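Local atomic coordinates of putative dihydrodipicolinate synthase (Thermus thermophilus, PDB entry 2PCQ), a protein that belongs to the dihydrodipicolinate synthetase family of TIM-barrel proteins, although its precise role is not established. Residues P5-F10 / A196-P201. Residues are numbered along the deposited sequence; the frame is centred on the assembly and turned at random.
Sequences PIPTPF and AANLAP
Asn198 reaches across to Pro5, Ile6 and Pro7 at the seam of a TIM barrel, where the loop following the eighth strand, 191-193, meets the end of the first, 2-6. The backbones stay apart, Ile6 CA lying 6.7 Å from Asn198 CA, and on the loop side it is the Asn198 side chain that bridges the gap. With Asn198 CG beside its own backbone N and anti to the carbonyl carbon (chi1 -77°), the amide is carried to the strand.

The polar part of the contact is Pro5 O, 3.2 Å from the atom modelled as Asn198 OD1. The amide is probably turned over in the model; turned back, it may donate a hydrogen bond to this carbonyl. A short, flat amide, able to donate as well as accept, suits a buried place next to a backbone carbonyl.

The remaining touches are van der Waals. Pro5 CD lies 3.8 Å from that same end of the Asn198 amide, labelled OD1, and Pro7 CD also abuts the amide. Proline rings offer carbon there and no N-H. The Ile6 and Asn198 side chains cross at about a right angle; branched Ile6 turns its CG2 methyl to the amide, while the CG1 arm leads away from the loop, and the side chain also touches Phe21 of helix 18-28. Asn198 itself packs on Leu28 and Pro4.

Within the loop, Ala196 O accepts from two backbone donors, Leu199 N at 3.1 Å and Ala200 N at 3.0 Å.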
loop_
_atom_site.group_PDB
_atom_site.type_symbol
_atom_site.label_atom_id
_atom_site.label_comp_id
_atom_site.label_asym_id
_atom_site.label_seq_id
_atom_site.Cartn_x
_atom_site.Cartn_y
_atom_site.Cartn_z
ATOM N N PRO A 5 21.986 -12.316 -12.958
ATOM C CA PRO A 5 20.988 -11.988 -13.978
ATOM C C PRO A 5 21.722 -10.985 -14.872
ATOM O O PRO A 5 21.759 -9.789 -14.576
ATOM C CB PRO A 5 19.865 -11.344 -13.167
ATOM C CG PRO A 5 20.609 -10.655 -12.063
ATOM C CD PRO A 5 21.645 -11.696 -11.665
ATOM N N ILE A 6 22.333 -11.467 -15.950
ATOM C CA ILE A 6 23.082 -10.568 -16.814
ATOM C C ILE A 6 22.217 -9.551 -17.547
ATOM O O ILE A 6 21.130 -9.865 -18.032
ATOM C CB ILE A 6 23.939 -11.334 -17.856
ATOM C CG1 ILE A 6 23.045 -12.078 -18.848
ATOM C CG2 ILE A 6 24.871 -12.308 -17.144
ATOM C CD1 ILE A 6 23.812 -12.644 -20.029
ATOM N N PRO A 7 22.689 -8.300 -17.618
ATOM C CA PRO A 7 21.916 -7.273 -18.312
ATOM C C PRO A 7 21.983 -7.493 -19.814
ATOM O O PRO A 7 22.843 -8.230 -20.300
ATOM C CB PRO A 7 22.599 -5.977 -17.877
ATOM C CG PRO A 7 24.020 -6.394 -17.695
ATOM C CD PRO A 7 23.887 -7.724 -16.982
ATOM N N THR A 8 21.052 -6.885 -20.543
ATOM C CA THR A 8 21.027 -6.990 -21.995
ATOM C C THR A 8 21.485 -5.633 -22.516
ATOM O O THR A 8 20.807 -4.623 -22.330
ATOM C CB THR A 8 19.614 -7.297 -22.515
ATOM O OG1 THR A 8 19.173 -8.547 -21.970
ATOM C CG2 THR A 8 19.619 -7.390 -24.039
ATOM N N PRO A 9 22.657 -5.594 -23.167
ATOM C CA PRO A 9 23.245 -4.371 -23.720
ATOM C C PRO A 9 22.507 -3.697 -24.868
ATOM O O PRO A 9 22.047 -4.355 -25.795
ATOM C CB PRO A 9 24.644 -4.820 -24.156
ATOM C CG PRO A 9 24.916 -6.033 -23.311
ATOM C CD PRO A 9 23.584 -6.728 -23.321
ATOM N N PHE A 10 22.410 -2.372 -24.779
ATOM C CA PHE A 10 21.810 -1.524 -25.808
ATOM C C PHE A 10 22.844 -0.407 -25.956
ATOM O O PHE A 10 23.536 -0.090 -24.988
ATOM C CB PHE A 10 20.499 -0.875 -25.330
ATOM C CG PHE A 10 19.374 -1.844 -25.092
ATOM C CD1 PHE A 10 18.696 -2.423 -26.160
ATOM C CD2 PHE A 10 18.989 -2.174 -23.791
ATOM C CE1 PHE A 10 17.648 -3.320 -25.940
ATOM C CE2 PHE A 10 17.948 -3.065 -23.557
ATOM C CZ PHE A 10 17.273 -3.643 -24.634
ATOM N N ALA A 196 23.979 -8.449 -7.921
ATOM C CA ALA A 196 25.278 -8.122 -7.342
ATOM C C ALA A 196 26.339 -9.155 -7.715
ATOM O O ALA A 196 27.535 -8.882 -7.623
ATOM C CB ALA A 196 25.164 -8.008 -5.824
ATOM N N ALA A 197 25.899 -10.338 -8.139
ATOM C CA ALA A 197 26.826 -11.390 -8.537
ATOM C C ALA A 197 27.447 -11.069 -9.896
ATOM O O ALA A 197 28.356 -11.767 -10.347
ATOM C CB ALA A 197 26.121 -12.741 -8.583
ATOM N N ASN A 198 26.942 -10.027 -10.555
ATOM C CA ASN A 198 27.503 -9.597 -11.835
ATOM C C ASN A 198 28.806 -8.857 -11.521
ATOM O O ASN A 198 29.696 -8.753 -12.365
ATOM C CB ASN A 198 26.590 -8.592 -12.553
ATOM C CG ASN A 198 25.386 -9.236 -13.210
ATOM O OD1 ASN A 198 24.262 -9.121 -12.721
ATOM N ND2 ASN A 198 25.613 -9.906 -14.328
ATOM N N LEU A 199 28.900 -8.335 -10.301
ATOM C CA LEU A 199 30.062 -7.558 -9.882
ATOM C C LEU A 199 31.040 -8.293 -8.974
ATOM O O LEU A 199 32.254 -8.195 -9.162
ATOM C CB LEU A 199 29.592 -6.275 -9.189
ATOM C CG LEU A 199 28.572 -5.419 -9.956
ATOM C CD1 LEU A 199 28.144 -4.239 -9.096
ATOM C CD2 LEU A 199 29.172 -4.936 -11.266
ATOM N N ALA A 200 30.520 -9.012 -7.985
ATOM C CA ALA A 200 31.375 -9.750 -7.059
ATOM C C ALA A 200 30.921 -11.201 -6.939
ATOM O O ALA A 200 30.619 -11.677 -5.846
ATOM C CB ALA A 200 31.354 -9.077 -5.686
ATOM N N PRO A 201 30.875 -11.929 -8.066
ATOM C CA PRO A 201 30.448 -13.334 -8.062
ATOM C C PRO A 201 31.208 -14.245 -7.097
ATOM O O PRO A 201 30.613 -15.125 -6.472
ATOM C CB PRO A 201 30.611 -13.756 -9.523
ATOM C CG PRO A 201 31.700 -12.837 -10.032
ATOM C CD PRO A 201 31.319 -11.517 -9.410
#